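Putative Nitroreductase (Anabaena variabilis ATCC 29413, PDB 3EO7) binds flavin mononucleotide and probably acts as an oxidoreductase of the nitroreductase family. Local coordinates at residues 385-396 with 408-418. Numbering follows the deposited sequence.
Sequences AVCGVQGLEAGC and QIRFKNFRREL. With ACT (acetate ion), chain O; PGR (R-1,2-propanediol), chain S; ACT (acetate ion), chain P.
Cys396 O accepts two backbone N-H groups, Ile409 N at 2.8 Å and Arg410 N at 3.2 Å. Because Ile409 and Arg410 both face the single Cys396, this is a classic beta bulge. Cys396 N returns a bond to Arg410 O, completing the antiparallel hydrogen-bonded pair. These bonds join strands 395-400 and 405-411, a beta hairpin in the mixed sheet of the second nitroreductase-family region. Near the bulge, the extended Gln408 chain brings NE2 to Glu393 OE1 at 3.0 Å with a nearly straight N-H (175°); OE1 lies in the amide plane of Gln408, while NE2 reaches it on the anti side, 24° out of the carboxylate plane. Tyr397 OH is a second partner of NE2; an alanine at Gln408 would remove this donor, and the Glu393 carboxylate would probably be freer to turn. On the Cys396 side, the Phe414 ring turns its edge to the backbone, CE2 lying 3.7 Å from Gly395 C, while helix 486-493 also touches the ring. A water donates to Val386 O and Lys412 O and accepts from Phe414 N. Cys387 CB sits 3.6 Å above the centre of one face of the Arg415 guanidinium, and Arg415 NH1 donates to Arg429 O. Cys387 SG, anti to its carbonyl carbon (chi1 -62°), makes an apolar contact with Leu418 CD1 at 3.5 Å.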
loop_
_atom_site.group_PDB
_atom_site.type_symbol
_atom_site.label_atom_id
_atom_site.label_comp_id
_atom_site.label_asym_id
_atom_site.label_seq_id
_atom_site.Cartn_x
_atom_site.Cartn_y
_atom_site.Cartn_z
ATOM N N ALA A 385 14.969 -2.964 -13.392
ATOM C CA ALA A 385 15.681 -3.948 -14.197
ATOM C C ALA A 385 14.843 -4.148 -15.460
ATOM O O ALA A 385 13.681 -4.569 -15.398
ATOM C CB ALA A 385 15.869 -5.275 -13.447
ATOM N N VAL A 386 15.436 -3.862 -16.612
ATOM C CA VAL A 386 14.760 -3.992 -17.895
ATOM C C VAL A 386 15.329 -5.183 -18.643
ATOM O O VAL A 386 16.538 -5.236 -18.884
ATOM C CB VAL A 386 14.961 -2.689 -18.726
ATOM C CG1 VAL A 386 14.459 -2.836 -20.140
ATOM C CG2 VAL A 386 14.318 -1.459 -17.974
ATOM N N CYS A 387 14.475 -6.147 -18.993
ATOM C CA CYS A 387 14.892 -7.305 -19.758
ATOM C C CYS A 387 14.259 -7.382 -21.119
ATOM O O CYS A 387 14.851 -7.962 -22.016
ATOM C CB CYS A 387 14.564 -8.593 -19.018
ATOM S SG CYS A 387 15.457 -8.677 -17.442
ATOM N N GLY A 388 13.063 -6.826 -21.264
ATOM C CA GLY A 388 12.332 -6.871 -22.523
ATOM C C GLY A 388 11.450 -5.681 -22.778
ATOM O O GLY A 388 10.240 -5.793 -22.749
ATOM N N VAL A 389 12.050 -4.521 -23.016
ATOM C CA VAL A 389 11.312 -3.315 -23.330
ATOM C C VAL A 389 11.848 -2.861 -24.662
ATOM O O VAL A 389 13.037 -2.527 -24.794
ATOM C CB VAL A 389 11.421 -2.228 -22.245
ATOM C CG1 VAL A 389 10.719 -0.928 -22.727
ATOM C CG2 VAL A 389 10.841 -2.737 -20.931
ATOM N N GLN A 390 11.018 -2.906 -25.702
ATOM C CA GLN A 390 11.554 -2.537 -27.006
ATOM C C GLN A 390 11.984 -1.083 -26.978
ATOM O O GLN A 390 11.344 -0.225 -26.379
ATOM C CB GLN A 390 10.627 -2.829 -28.182
ATOM C CG GLN A 390 9.370 -2.052 -28.218
ATOM C CD GLN A 390 8.863 -1.867 -29.643
ATOM O OE1 GLN A 390 9.183 -2.651 -30.543
ATOM N NE2 GLN A 390 8.076 -0.826 -29.846
ATOM N N GLY A 391 13.128 -0.846 -27.590
ATOM C CA GLY A 391 13.734 0.462 -27.634
ATOM C C GLY A 391 14.563 0.827 -26.432
ATOM O O GLY A 391 15.094 1.948 -26.366
ATOM N N LEU A 392 14.685 -0.083 -25.468
ATOM C CA LEU A 392 15.499 0.167 -24.305
ATOM C C LEU A 392 16.486 -0.995 -24.155
ATOM O O LEU A 392 16.091 -2.170 -24.203
ATOM C CB LEU A 392 14.595 0.282 -23.063
ATOM C CG LEU A 392 15.014 1.026 -21.825
ATOM C CD1 LEU A 392 15.454 2.448 -22.197
ATOM C CD2 LEU A 392 13.848 1.038 -20.832
ATOM N N GLU A 393 17.776 -0.683 -24.012
ATOM C CA GLU A 393 18.760 -1.722 -23.759
ATOM C C GLU A 393 18.438 -2.467 -22.443
ATOM O O GLU A 393 18.083 -1.849 -21.435
ATOM C CB GLU A 393 20.157 -1.118 -23.654
ATOM C CG GLU A 393 20.680 -0.592 -24.962
ATOM C CD GLU A 393 22.056 -0.004 -24.845
ATOM O OE1 GLU A 393 22.571 0.120 -23.711
ATOM O OE2 GLU A 393 22.631 0.350 -25.892
ATOM N N ALA A 394 18.658 -3.782 -22.439
ATOM C CA ALA A 394 18.480 -4.557 -21.223
ATOM C C ALA A 394 19.579 -4.176 -20.238
ATOM O O ALA A 394 20.765 -4.061 -20.602
ATOM C CB ALA A 394 18.528 -6.070 -21.524
ATOM N N GLY A 395 19.160 -3.938 -19.003
ATOM C CA GLY A 395 20.079 -3.587 -17.927
ATOM C C GLY A 395 19.323 -3.067 -16.732
ATOM O O GLY A 395 18.154 -3.365 -16.536
ATOM N N CYS A 396 20.013 -2.274 -15.928
ATOM C CA CYS A 396 19.435 -1.692 -14.743
ATOM C C CYS A 396 19.515 -0.193 -14.870
ATOM O O CYS A 396 20.547 0.362 -15.264
ATOM C CB CYS A 396 20.148 -2.138 -13.487
ATOM S SG CYS A 396 19.276 -1.499 -11.999
ATOM N N GLN A 408 21.050 4.757 -16.937
ATOM C CA GLN A 408 21.563 3.367 -17.035
ATOM C C GLN A 408 22.771 3.183 -16.136
ATOM O O GLN A 408 23.771 3.881 -16.277
ATOM C CB GLN A 408 21.947 3.018 -18.465
ATOM C CG GLN A 408 22.225 1.546 -18.709
ATOM C CD GLN A 408 22.668 1.298 -20.112
ATOM O OE1 GLN A 408 23.839 1.514 -20.452
ATOM N NE2 GLN A 408 21.747 0.819 -20.951
ATOM N N ILE A 409 22.648 2.256 -15.203
ATOM C CA ILE A 409 23.725 1.962 -14.259
ATOM C C ILE A 409 24.377 0.603 -14.519
ATOM O O ILE A 409 25.468 0.378 -14.047
ATOM C CB ILE A 409 23.327 2.184 -12.814
ATOM C CG1 ILE A 409 22.259 1.201 -12.348
ATOM C CG2 ILE A 409 22.939 3.692 -12.596
ATOM C CD1 ILE A 409 21.903 1.381 -10.828
ATOM N N ARG A 410 23.705 -0.291 -15.256
ATOM C CA ARG A 410 24.300 -1.548 -15.679
ATOM C C ARG A 410 23.692 -1.945 -17.033
ATOM O O ARG A 410 22.509 -1.675 -17.299
ATOM C CB ARG A 410 24.080 -2.696 -14.705
ATOM C CG ARG A 410 24.726 -2.590 -13.346
ATOM C CD ARG A 410 26.243 -2.617 -13.345
ATOM N NE ARG A 410 26.768 -2.610 -11.970
ATOM C CZ ARG A 410 26.894 -1.515 -11.219
ATOM N NH1 ARG A 410 26.575 -0.307 -11.673
ATOM N NH2 ARG A 410 27.363 -1.625 -9.988
ATOM N N PHE A 411 24.514 -2.614 -17.830
ATOM C CA PHE A 411 24.156 -3.117 -19.136
ATOM C C PHE A 411 24.349 -4.633 -19.098
ATOM O O PHE A 411 25.487 -5.125 -19.087
ATOM C CB PHE A 411 25.002 -2.472 -20.226
ATOM C CG PHE A 411 24.789 -3.050 -21.582
ATOM C CD1 PHE A 411 23.542 -2.955 -22.186
ATOM C CD2 PHE A 411 25.807 -3.728 -22.257
ATOM C CE1 PHE A 411 23.328 -3.485 -23.411
ATOM C CE2 PHE A 411 25.583 -4.258 -23.501
ATOM C CZ PHE A 411 24.359 -4.132 -24.082
ATOM N N LYS A 412 23.238 -5.350 -19.097
ATOM C CA LYS A 412 23.244 -6.807 -18.972
ATOM C C LYS A 412 21.826 -7.362 -19.089
ATOM O O LYS A 412 20.870 -6.683 -18.766
ATOM C CB LYS A 412 23.723 -7.209 -17.562
ATOM C CG LYS A 412 24.074 -8.702 -17.460
ATOM C CD LYS A 412 24.437 -9.125 -16.069
ATOM C CE LYS A 412 24.942 -10.584 -16.109
ATOM N NZ LYS A 412 25.378 -11.044 -14.812
ATOM N N ASN A 413 21.716 -8.609 -19.551
ATOM C CA ASN A 413 20.445 -9.345 -19.534
ATOM C C ASN A 413 20.362 -10.001 -18.149
ATOM O O ASN A 413 21.166 -10.888 -17.828
ATOM C CB ASN A 413 20.454 -10.420 -20.635
ATOM C CG ASN A 413 19.186 -11.252 -20.633
ATOM O OD1 ASN A 413 18.685 -11.611 -19.591
ATOM N ND2 ASN A 413 18.690 -11.594 -21.811
ATOM N N PHE A 414 19.414 -9.561 -17.337
ATOM C CA PHE A 414 19.290 -9.991 -15.950
ATOM C C PHE A 414 18.227 -11.082 -15.674
ATOM O O PHE A 414 17.925 -11.351 -14.505
ATOM C CB PHE A 414 18.974 -8.778 -15.065
ATOM C CG PHE A 414 20.157 -7.869 -14.816
ATOM C CD1 PHE A 414 21.257 -8.336 -14.105
ATOM C CD2 PHE A 414 20.136 -6.549 -15.209
ATOM C CE1 PHE A 414 22.323 -7.510 -13.823
ATOM C CE2 PHE A 414 21.209 -5.711 -14.951
ATOM C CZ PHE A 414 22.291 -6.172 -14.254
ATOM N N ARG A 415 17.682 -11.699 -16.723
ATOM C CA ARG A 415 16.578 -12.665 -16.527
ATOM C C ARG A 415 16.921 -13.766 -15.548
ATOM O O ARG A 415 16.128 -14.067 -14.633
ATOM C CB ARG A 415 16.143 -13.271 -17.848
ATOM C CG ARG A 415 15.428 -12.292 -18.773
ATOM C CD ARG A 415 14.821 -12.996 -19.969
ATOM N NE ARG A 415 14.256 -11.999 -20.876
ATOM C CZ ARG A 415 13.094 -11.395 -20.673
ATOM N NH1 ARG A 415 12.342 -11.686 -19.612
ATOM N NH2 ARG A 415 12.669 -10.490 -21.550
ATOM N N ARG A 416 18.083 -14.390 -15.737
ATOM C CA ARG A 416 18.498 -15.510 -14.866
ATOM C C ARG A 416 18.642 -15.068 -13.426
ATOM O O ARG A 416 18.193 -15.735 -12.493
ATOM C CB ARG A 416 19.820 -16.095 -15.375
ATOM C CG ARG A 416 20.277 -17.337 -14.670
ATOM C CD ARG A 416 21.670 -17.797 -15.172
ATOM N NE ARG A 416 22.647 -16.700 -15.058
ATOM C CZ ARG A 416 23.274 -16.318 -13.937
ATOM N NH1 ARG A 416 23.060 -16.928 -12.775
ATOM N NH2 ARG A 416 24.124 -15.295 -13.987
ATOM N N GLU A 417 19.255 -13.905 -13.268
ATOM C CA GLU A 417 19.460 -13.307 -11.980
ATOM C C GLU A 417 18.157 -12.982 -11.279
ATOM O O GLU A 417 17.988 -13.313 -10.117
ATOM C CB GLU A 417 20.279 -12.027 -12.115
ATOM C CG GLU A 417 21.731 -12.248 -12.524
ATOM C CD GLU A 417 22.028 -12.510 -14.014
ATOM O OE1 GLU A 417 21.163 -12.599 -14.934
ATOM O OE2 GLU A 417 23.240 -12.661 -14.251
ATOM N N LEU A 418 17.235 -12.354 -12.001
ATOM C CA LEU A 418 15.946 -11.935 -11.431
ATOM C C LEU A 418 15.123 -13.161 -11.031
ATOM O O LEU A 418 14.429 -13.167 -10.028
ATOM C CB LEU A 418 15.200 -11.063 -12.424
ATOM C CG LEU A 418 15.762 -9.641 -12.666
ATOM C CD1 LEU A 418 15.185 -9.099 -13.972
ATOM C CD2 LEU A 418 15.505 -8.734 -11.427
HETATM C C ACT O . 18.271 2.724 -24.939
HETATM O O ACT O . 18.069 1.774 -25.727
HETATM O OXT ACT O . 17.799 3.829 -25.328
HETATM C CH3 ACT O . 19.003 2.498 -23.639
HETATM C C1 PGR S . 26.651 4.088 -18.277
HETATM C C2 PGR S . 26.875 2.594 -18.554
HETATM C C3 PGR S . 26.295 1.749 -17.410
HETATM O O1 PGR S . 25.283 4.480 -18.392
HETATM O O2 PGR S . 26.405 2.145 -19.835
HETATM C C ACT P . 26.938 1.465 -7.989
HETATM O O ACT P . 26.173 1.807 -8.962
HETATM O OXT ACT P . 27.862 0.621 -8.197
HETATM C CH3 ACT P . 26.800 1.986 -6.594
HETATM O O HOH W 1 18.358 -7.157 -18.087
#